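Local coordinates for protein cellulase (Bacillus sp. BG-CS10, PDB 5E09) that probably hydrolyses internal beta-1,4-glucosidic bonds of cellulose with a family 5 glycoside hydrolase barrel that carries a family 46 carbohydrate-binding module, at residues 200-203 with 204-208; 227-230 with 231-234; 295-298 with 299-303. All blocks are in the same frame, centred on the assembly; numbering follows the deposited sequence.

Contact 1 (200-203 with 204-208)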
loop_
_atom_site.group_PDB
_atom_site.type_symbol
_atom_site.label_atom_id
_atom_site.label_comp_id
_atom_site.label_asym_id
_atom_site.label_seq_id
_atom_site.Cartn_x
_atom_site.Cartn_y
_atom_site.Cartn_z
ATOM N N SER A 200 12.340 8.017 -10.832
ATOM C CA SER A 200 13.263 9.107 -11.133
ATOM C C SER A 200 13.334 9.344 -12.638
ATOM O O SER A 200 13.271 8.396 -13.427
ATOM C CB SER A 200 14.656 8.804 -10.585
ATOM O OG SER A 200 14.604 8.572 -9.189
ATOM N N GLN A 201 13.464 10.605 -13.035
ATOM C CA GLN A 201 13.486 10.946 -14.455
ATOM C C GLN A 201 14.561 10.169 -15.219
ATOM O O GLN A 201 14.340 9.764 -16.356
ATOM C CB GLN A 201 13.695 12.452 -14.640
ATOM C CG GLN A 201 13.521 12.931 -16.073
ATOM C CD GLN A 201 12.205 12.483 -16.687
ATOM O OE1 GLN A 201 11.128 12.848 -16.215
ATOM N NE2 GLN A 201 12.288 11.682 -17.743
ATOM N N ASP A 202 15.712 9.936 -14.592
ATOM C CA ASP A 202 16.792 9.236 -15.279
ATOM C C ASP A 202 16.452 7.767 -15.529
ATOM O O ASP A 202 16.708 7.232 -16.618
ATOM C CB ASP A 202 18.098 9.338 -14.493
ATOM C CG ASP A 202 19.256 8.668 -15.212
ATOM O OD1 ASP A 202 19.613 9.122 -16.326
ATOM O OD2 ASP A 202 19.810 7.688 -14.667
ATOM N N LEU A 203 15.875 7.118 -14.524
ATOM C CA LEU A 203 15.427 5.741 -14.671
ATOM C C LEU A 203 14.345 5.634 -15.748
ATOM O O LEU A 203 14.382 4.744 -16.612
ATOM C CB LEU A 203 14.915 5.214 -13.331
ATOM C CG LEU A 203 15.883 5.417 -12.160
ATOM C CD1 LEU A 203 15.297 4.884 -10.868
ATOM C CD2 LEU A 203 17.227 4.759 -12.438
ATOM N N LEU A 204 13.394 6.561 -15.709
ATOM C CA LEU A 204 12.347 6.616 -16.725
ATOM C C LEU A 204 12.959 6.725 -18.117
ATOM O O LEU A 204 12.589 5.979 -19.030
ATOM C CB LEU A 204 11.399 7.790 -16.469
ATOM C CG LEU A 204 10.597 7.743 -15.167
ATOM C CD1 LEU A 204 9.744 8.996 -15.020
ATOM C CD2 LEU A 204 9.739 6.482 -15.093
ATOM N N ASN A 205 13.912 7.640 -18.261
ATOM C CA ASN A 205 14.585 7.858 -19.536
ATOM C C ASN A 205 15.290 6.614 -20.045
ATOM O O ASN A 205 15.231 6.313 -21.229
ATOM C CB ASN A 205 15.593 8.999 -19.422
ATOM C CG ASN A 205 14.927 10.352 -19.346
ATOM O OD1 ASN A 205 13.821 10.538 -19.853
ATOM N ND2 ASN A 205 15.590 11.307 -18.700
ATOM N N ARG A 206 15.955 5.893 -19.151
ATOM C CA ARG A 206 16.709 4.715 -19.567
ATOM C C ARG A 206 15.799 3.564 -19.978
ATOM O O ARG A 206 16.098 2.838 -20.939
ATOM C CB ARG A 206 17.655 4.287 -18.453
ATOM C CG ARG A 206 18.645 5.382 -18.129
ATOM C CD ARG A 206 19.742 4.907 -17.234
ATOM N NE ARG A 206 21.000 4.756 -17.958
ATOM C CZ ARG A 206 22.017 5.605 -17.864
ATOM N NH1 ARG A 206 21.928 6.663 -17.069
ATOM N NH2 ARG A 206 23.127 5.388 -18.557
ATOM N N LEU A 207 14.686 3.395 -19.265
ATOM C CA LEU A 207 13.692 2.424 -19.714
ATOM C C LEU A 207 13.177 2.825 -21.099
ATOM O O LEU A 207 13.029 1.986 -21.995
ATOM C CB LEU A 207 12.538 2.322 -18.719
ATOM C CG LEU A 207 11.360 1.483 -19.213
ATOM C CD1 LEU A 207 11.807 0.079 -19.532
ATOM C CD2 LEU A 207 10.252 1.469 -18.183
ATOM N N HIS A 208 12.925 4.121 -21.262
ATOM C CA HIS A 208 12.468 4.681 -22.533
ATOM C C HIS A 208 13.429 4.339 -23.670
ATOM O O HIS A 208 13.021 3.889 -24.741
ATOM C CB HIS A 208 12.312 6.200 -22.398
ATOM C CG HIS A 208 11.584 6.839 -23.545
ATOM N ND1 HIS A 208 10.859 6.120 -24.456
ATOM C CD2 HIS A 208 11.484 8.142 -23.906
ATOM C CE1 HIS A 208 10.330 6.952 -25.348
ATOM N NE2 HIS A 208 10.695 8.174 -25.035
#
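Leu204 folds back over the start of helix 201-214 and lays its CG against the carbonyl of Ser200, with CG 3.3 Å from Ser200 O. The same oxygen takes the Leu204 N-H in an almost straight bond of 2.9 Å. One turn on, Leu203 O receives Leu207 N in the same i to i+4 fashion, while the Leu203 side chain packs on His164 of helix 161-181.

Gln201 brings the polar part. Its CG stands anti to the backbone N (chi1 -171°) and the chain then bends at chi2, which carries the amide forward to the next turn, where NE2 lies 2.8 Å from Asn205 OD1. The oxygen sits in the Gln201 amide plane, but NE2 approaches from above the Asn205 carbonyl plane, and the bond is bent to 134°. NE2 also bonds Thr259 OG1. With an alanine at Asn205, Gln201 NE2 would probably keep Thr259 but lose its mate along the helix, leaving its amide freer to turn. Asp202 OD2 makes a weak, 3.4 Å salt bridge to NH1 at the Arg206 guanidinium edge. Polar and charged pairs thus line one flank of this turn, while its leucines are left to the buried side.

Contact 2 (227-230 with 231-234)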
loop_
_atom_site.group_PDB
_atom_site.type_symbol
_atom_site.label_atom_id
_atom_site.label_comp_id
_atom_site.label_asym_id
_atom_site.label_seq_id
_atom_site.Cartn_x
_atom_site.Cartn_y
_atom_site.Cartn_z
ATOM N N GLY A 227 3.681 5.639 -1.983
ATOM C CA GLY A 227 3.390 6.882 -1.302
ATOM C C GLY A 227 4.620 7.575 -0.763
ATOM O O GLY A 227 5.624 6.934 -0.441
ATOM N N PHE A 228 4.527 8.900 -0.685
ATOM C CA PHE A 228 5.522 9.727 -0.031
ATOM C C PHE A 228 5.924 9.095 1.301
ATOM O O PHE A 228 5.102 8.956 2.209
ATOM C CB PHE A 228 4.972 11.139 0.164
ATOM C CG PHE A 228 5.954 12.097 0.758
ATOM C CD1 PHE A 228 7.177 12.321 0.148
ATOM C CD2 PHE A 228 5.646 12.793 1.919
ATOM C CE1 PHE A 228 8.089 13.215 0.691
ATOM C CE2 PHE A 228 6.553 13.689 2.470
ATOM C CZ PHE A 228 7.776 13.899 1.855
ATOM N N TRP A 229 7.194 8.708 1.392
ATOM C CA TRP A 229 7.683 7.823 2.449
ATOM C C TRP A 229 7.262 8.149 3.896
ATOM O O TRP A 229 6.759 7.270 4.593
ATOM C CB TRP A 229 9.215 7.742 2.374
ATOM C CG TRP A 229 9.782 6.880 3.451
ATOM C CD1 TRP A 229 9.738 5.516 3.516
ATOM C CD2 TRP A 229 10.450 7.318 4.634
ATOM N NE1 TRP A 229 10.342 5.079 4.669
ATOM C CE2 TRP A 229 10.791 6.170 5.378
ATOM C CE3 TRP A 229 10.798 8.575 5.145
ATOM C CZ2 TRP A 229 11.465 6.231 6.594
ATOM C CZ3 TRP A 229 11.467 8.638 6.356
ATOM C CH2 TRP A 229 11.793 7.473 7.067
ATOM N N PRO A 230 7.465 9.396 4.364
ATOM C CA PRO A 230 7.167 9.622 5.786
ATOM C C PRO A 230 5.693 9.408 6.155
ATOM O O PRO A 230 5.383 8.942 7.254
ATOM C CB PRO A 230 7.560 11.090 6.000
ATOM C CG PRO A 230 8.393 11.461 4.830
ATOM C CD PRO A 230 7.918 10.630 3.698
ATOM N N PHE A 231 4.792 9.756 5.244
ATOM C CA PHE A 231 3.375 9.509 5.465
ATOM C C PHE A 231 3.061 8.019 5.375
ATOM O O PHE A 231 2.278 7.493 6.167
ATOM C CB PHE A 231 2.518 10.283 4.457
ATOM C CG PHE A 231 1.078 9.855 4.439
ATOM C CD1 PHE A 231 0.219 10.203 5.475
ATOM C CD2 PHE A 231 0.582 9.093 3.394
ATOM C CE1 PHE A 231 -1.104 9.799 5.460
ATOM C CE2 PHE A 231 -0.740 8.693 3.371
ATOM C CZ PHE A 231 -1.581 9.042 4.405
ATOM N N SER A 232 3.682 7.339 4.415
ATOM C CA SER A 232 3.339 5.953 4.146
ATOM C C SER A 232 3.710 5.022 5.299
ATOM O O SER A 232 3.093 3.976 5.461
ATOM C CB SER A 232 4.005 5.477 2.853
ATOM O OG SER A 232 5.410 5.429 2.996
ATOM N N VAL A 233 4.714 5.389 6.094
ATOM C CA VAL A 233 5.088 4.578 7.252
ATOM C C VAL A 233 4.791 5.288 8.571
ATOM O O VAL A 233 5.093 4.757 9.638
ATOM C CB VAL A 233 6.594 4.189 7.235
ATOM C CG1 VAL A 233 6.945 3.425 5.961
ATOM C CG2 VAL A 233 7.474 5.423 7.404
ATOM N N ASN A 234 4.207 6.482 8.487
ATOM C CA ASN A 234 3.831 7.272 9.662
ATOM C C ASN A 234 5.032 7.559 10.557
ATOM O O ASN A 234 5.168 6.989 11.643
ATOM C CB ASN A 234 2.729 6.574 10.473
ATOM C CG ASN A 234 2.102 7.489 11.539
ATOM O OD1 ASN A 234 2.640 8.547 11.872
ATOM N ND2 ASN A 234 0.973 7.065 12.090
#
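Val233 sets its CG2 methyl over one face of the Trp229 indole, 4.2 Å from the centroid of the five-membered ring and displaced toward its rim, a CH-pi contact. The two side chains run obliquely to each other, and CG1 meets NE1 at 4.0 Å. Trp229 gets there because CG is anti to its backbone N (chi1 179°), which brings the indole round to the next turn.

On the same side of the indole as that methyl, Trp229 O takes two donors. Val233 N comes in almost in line with the carbonyl, whereas Ser232 OG donates its hydrogen from the side, 2.8 Å from Trp229 O and with a C=O...OG angle of 110°. That serine bond fixes the hydroxyl against the backbone. Phe228, at the N-cap, turns a ring face to its near neighbour Pro230, whose CD stands 3.5 Å above the plane over the ring centre. Phe228 O accepts Ser232 N at 3.1 Å. At the other end Asn234, with positive phi, closes the helix in a Schellman motif.

This short helix, 229-232, follows barrel strand 219-225. Phe228 and Phe231 rest on helix 243-261, Asn234 ND2 bonds Val283 O, while Trp229 touches Trp476 and the Asn234 backbone bonds Phe482, so the turn meets the C-terminal carbohydrate-binding module directly.

Contact 3 (295-298 with 299-303)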
loop_
_atom_site.group_PDB
_atom_site.type_symbol
_atom_site.label_atom_id
_atom_site.label_comp_id
_atom_site.label_asym_id
_atom_site.label_seq_id
_atom_site.Cartn_x
_atom_site.Cartn_y
_atom_site.Cartn_z
ATOM N N PHE A 295 -7.317 10.352 -3.791
ATOM C CA PHE A 295 -6.470 11.286 -4.525
ATOM C C PHE A 295 -5.612 10.572 -5.585
ATOM O O PHE A 295 -5.628 10.919 -6.782
ATOM C CB PHE A 295 -5.591 12.041 -3.531
ATOM C CG PHE A 295 -4.868 13.211 -4.117
ATOM C CD1 PHE A 295 -5.482 14.450 -4.201
ATOM C CD2 PHE A 295 -3.565 13.082 -4.560
ATOM C CE1 PHE A 295 -4.807 15.540 -4.733
ATOM C CE2 PHE A 295 -2.886 14.163 -5.089
ATOM C CZ PHE A 295 -3.505 15.394 -5.176
ATOM N N LEU A 296 -4.879 9.558 -5.131
ATOM C CA LEU A 296 -4.004 8.778 -6.002
ATOM C C LEU A 296 -4.727 8.234 -7.232
ATOM O O LEU A 296 -4.274 8.428 -8.369
ATOM C CB LEU A 296 -3.379 7.614 -5.228
ATOM C CG LEU A 296 -2.517 6.655 -6.057
ATOM C CD1 LEU A 296 -1.359 7.399 -6.714
ATOM C CD2 LEU A 296 -2.004 5.494 -5.213
ATOM N N ILE A 297 -5.845 7.546 -7.014
ATOM C CA ILE A 297 -6.522 6.918 -8.142
ATOM C C ILE A 297 -7.142 7.976 -9.069
ATOM O O ILE A 297 -7.165 7.788 -10.291
ATOM C CB ILE A 297 -7.575 5.905 -7.669
ATOM C CG1 ILE A 297 -6.866 4.732 -6.991
ATOM C CG2 ILE A 297 -8.399 5.390 -8.847
ATOM C CD1 ILE A 297 -7.788 3.739 -6.327
ATOM N N HIS A 298 -7.596 9.097 -8.507
ATOM C CA HIS A 298 -8.028 10.203 -9.360
ATOM C C HIS A 298 -6.920 10.606 -10.331
ATOM O O HIS A 298 -7.145 10.703 -11.549
ATOM C CB HIS A 298 -8.444 11.420 -8.537
ATOM C CG HIS A 298 -8.628 12.664 -9.354
ATOM N ND1 HIS A 298 -9.387 12.693 -10.503
ATOM C CD2 HIS A 298 -8.156 13.922 -9.180
ATOM C CE1 HIS A 298 -9.373 13.915 -11.006
ATOM N NE2 HIS A 298 -8.634 14.680 -10.223
ATOM N N HIS A 299 -5.717 10.832 -9.808
ATOM C CA HIS A 299 -4.664 11.345 -10.685
ATOM C C HIS A 299 -4.116 10.280 -11.655
ATOM O O HIS A 299 -3.709 10.605 -12.792
ATOM C CB HIS A 299 -3.558 11.973 -9.846
ATOM C CG HIS A 299 -3.918 13.332 -9.329
ATOM N ND1 HIS A 299 -3.919 14.454 -10.129
ATOM C CD2 HIS A 299 -4.334 13.740 -8.106
ATOM C CE1 HIS A 299 -4.302 15.500 -9.417
ATOM N NE2 HIS A 299 -4.558 15.097 -8.187
ATOM N N LEU A 300 -4.154 9.016 -11.237
ATOM C CA LEU A 300 -3.809 7.914 -12.137
ATOM C C LEU A 300 -4.781 7.863 -13.306
ATOM O O LEU A 300 -4.376 7.679 -14.460
ATOM C CB LEU A 300 -3.810 6.568 -11.410
ATOM C CG LEU A 300 -2.782 6.358 -10.296
ATOM C CD1 LEU A 300 -2.928 4.971 -9.680
ATOM C CD2 LEU A 300 -1.362 6.590 -10.807
ATOM N N ASN A 301 -6.066 8.012 -12.994
ATOM C CA ASN A 301 -7.094 8.037 -14.028
ATOM C C ASN A 301 -6.914 9.210 -14.978
ATOM O O ASN A 301 -6.982 9.036 -16.194
ATOM C CB ASN A 301 -8.486 8.073 -13.404
ATOM C CG ASN A 301 -8.856 6.759 -12.751
ATOM O OD1 ASN A 301 -8.318 5.711 -13.088
ATOM N ND2 ASN A 301 -9.797 6.810 -11.814
ATOM N N GLU A 302 -6.664 10.398 -14.430
ATOM C CA GLU A 302 -6.402 11.568 -15.268
ATOM C C GLU A 302 -5.192 11.346 -16.179
ATOM O O GLU A 302 -5.089 11.963 -17.244
ATOM C CB GLU A 302 -6.184 12.822 -14.412
ATOM C CG GLU A 302 -7.442 13.654 -14.168
ATOM C CD GLU A 302 -7.154 14.968 -13.453
ATOM O OE1 GLU A 302 -5.977 15.230 -13.124
ATOM O OE2 GLU A 302 -8.108 15.748 -13.227
ATOM N N ARG A 303 -4.274 10.469 -15.769
ATOM C CA ARG A 303 -3.093 10.223 -16.595
ATOM C C ARG A 303 -3.060 8.851 -17.286
ATOM O O ARG A 303 -1.995 8.406 -17.720
ATOM C CB ARG A 303 -1.833 10.404 -15.751
ATOM C CG ARG A 303 -1.547 11.851 -15.404
ATOM C CD ARG A 303 -0.720 11.959 -14.136
ATOM N NE ARG A 303 -0.610 13.338 -13.673
ATOM C CZ ARG A 303 -1.537 13.960 -12.952
ATOM N NH1 ARG A 303 -2.657 13.331 -12.612
ATOM N NH2 ARG A 303 -1.347 15.218 -12.574
#
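An aromatic cluster of Phe295, His298 and His299 lines one side of the closing turns of helix 286-302. The imidazole of His299 is its centre. Its CD2 and NE2 edge lies over one face of the Phe295 ring, CD2 standing 3.3 Å above that plane and toward the rim, and NE2 comes within 3.2 Å of Phe295 CZ. The two planes are turned 53° apart, so the pair is oblique. The Phe295 ring also meets Phe241 edge-to-face. From the other direction His298 points its own edge at the His299 face, CD2 foremost, with the centroids 4.8 Å apart. His298 reaches this position with CG anti to the backbone N (chi1 168°).

The helix is the one that links strands 267-272 and 306-311 in the eight-stranded parallel barrel of the family 5 hydrolase. Its inner side is apolar: the Leu296 and Leu300 side chains cross at an angle, CD1 of the first 4.0 Å from CG of the second, and both leucines pack on Phe253 of helix 243-261, with Leu296 also on Phe272 and Leu300 on Leu269 of strand 267-272.

Past the cluster, Arg303 turns back at the helix end. Its NH1 bonds His299 O at 2.9 Å and also His299 ND1 at 3.0 Å, reaching the imidazole in its ring plane. The ring is therefore held in rotation by this bond at its edge as well as by its two aromatic neighbours. With ND1 accepting from arginine, any proton of a neutral His299 would probably sit on NE2, on the Phe295 side. Arg303 NE bonds Asn254 OD1 of helix 243-261. On the outer side Glu302 OE2 lies 3.1 Å from His298 CE1, the carboxylate and imidazole planes 60° apart.

All three contacts belong to the catalytic barrel, and they come in series along the chain. Contact 1 opens helix 201-214, which leads from strand 190-193 to strand 219-225; contact 2 follows that strand on the short helix 229-232; contact 3 ends helix 286-302, between strands 267-272 and 306-311. Their centres lie about 23 Å (1 and 2), 21 Å (1 and 3) and 18 Å (2 and 3) apart, and none touches another. Helix 243-261 is common to them, taking side chains from each. Contacts 1 and 3 therefore belong to the helical layer round the barrel, whereas contact 2 lies where barrel and carbohydrate-binding module meet.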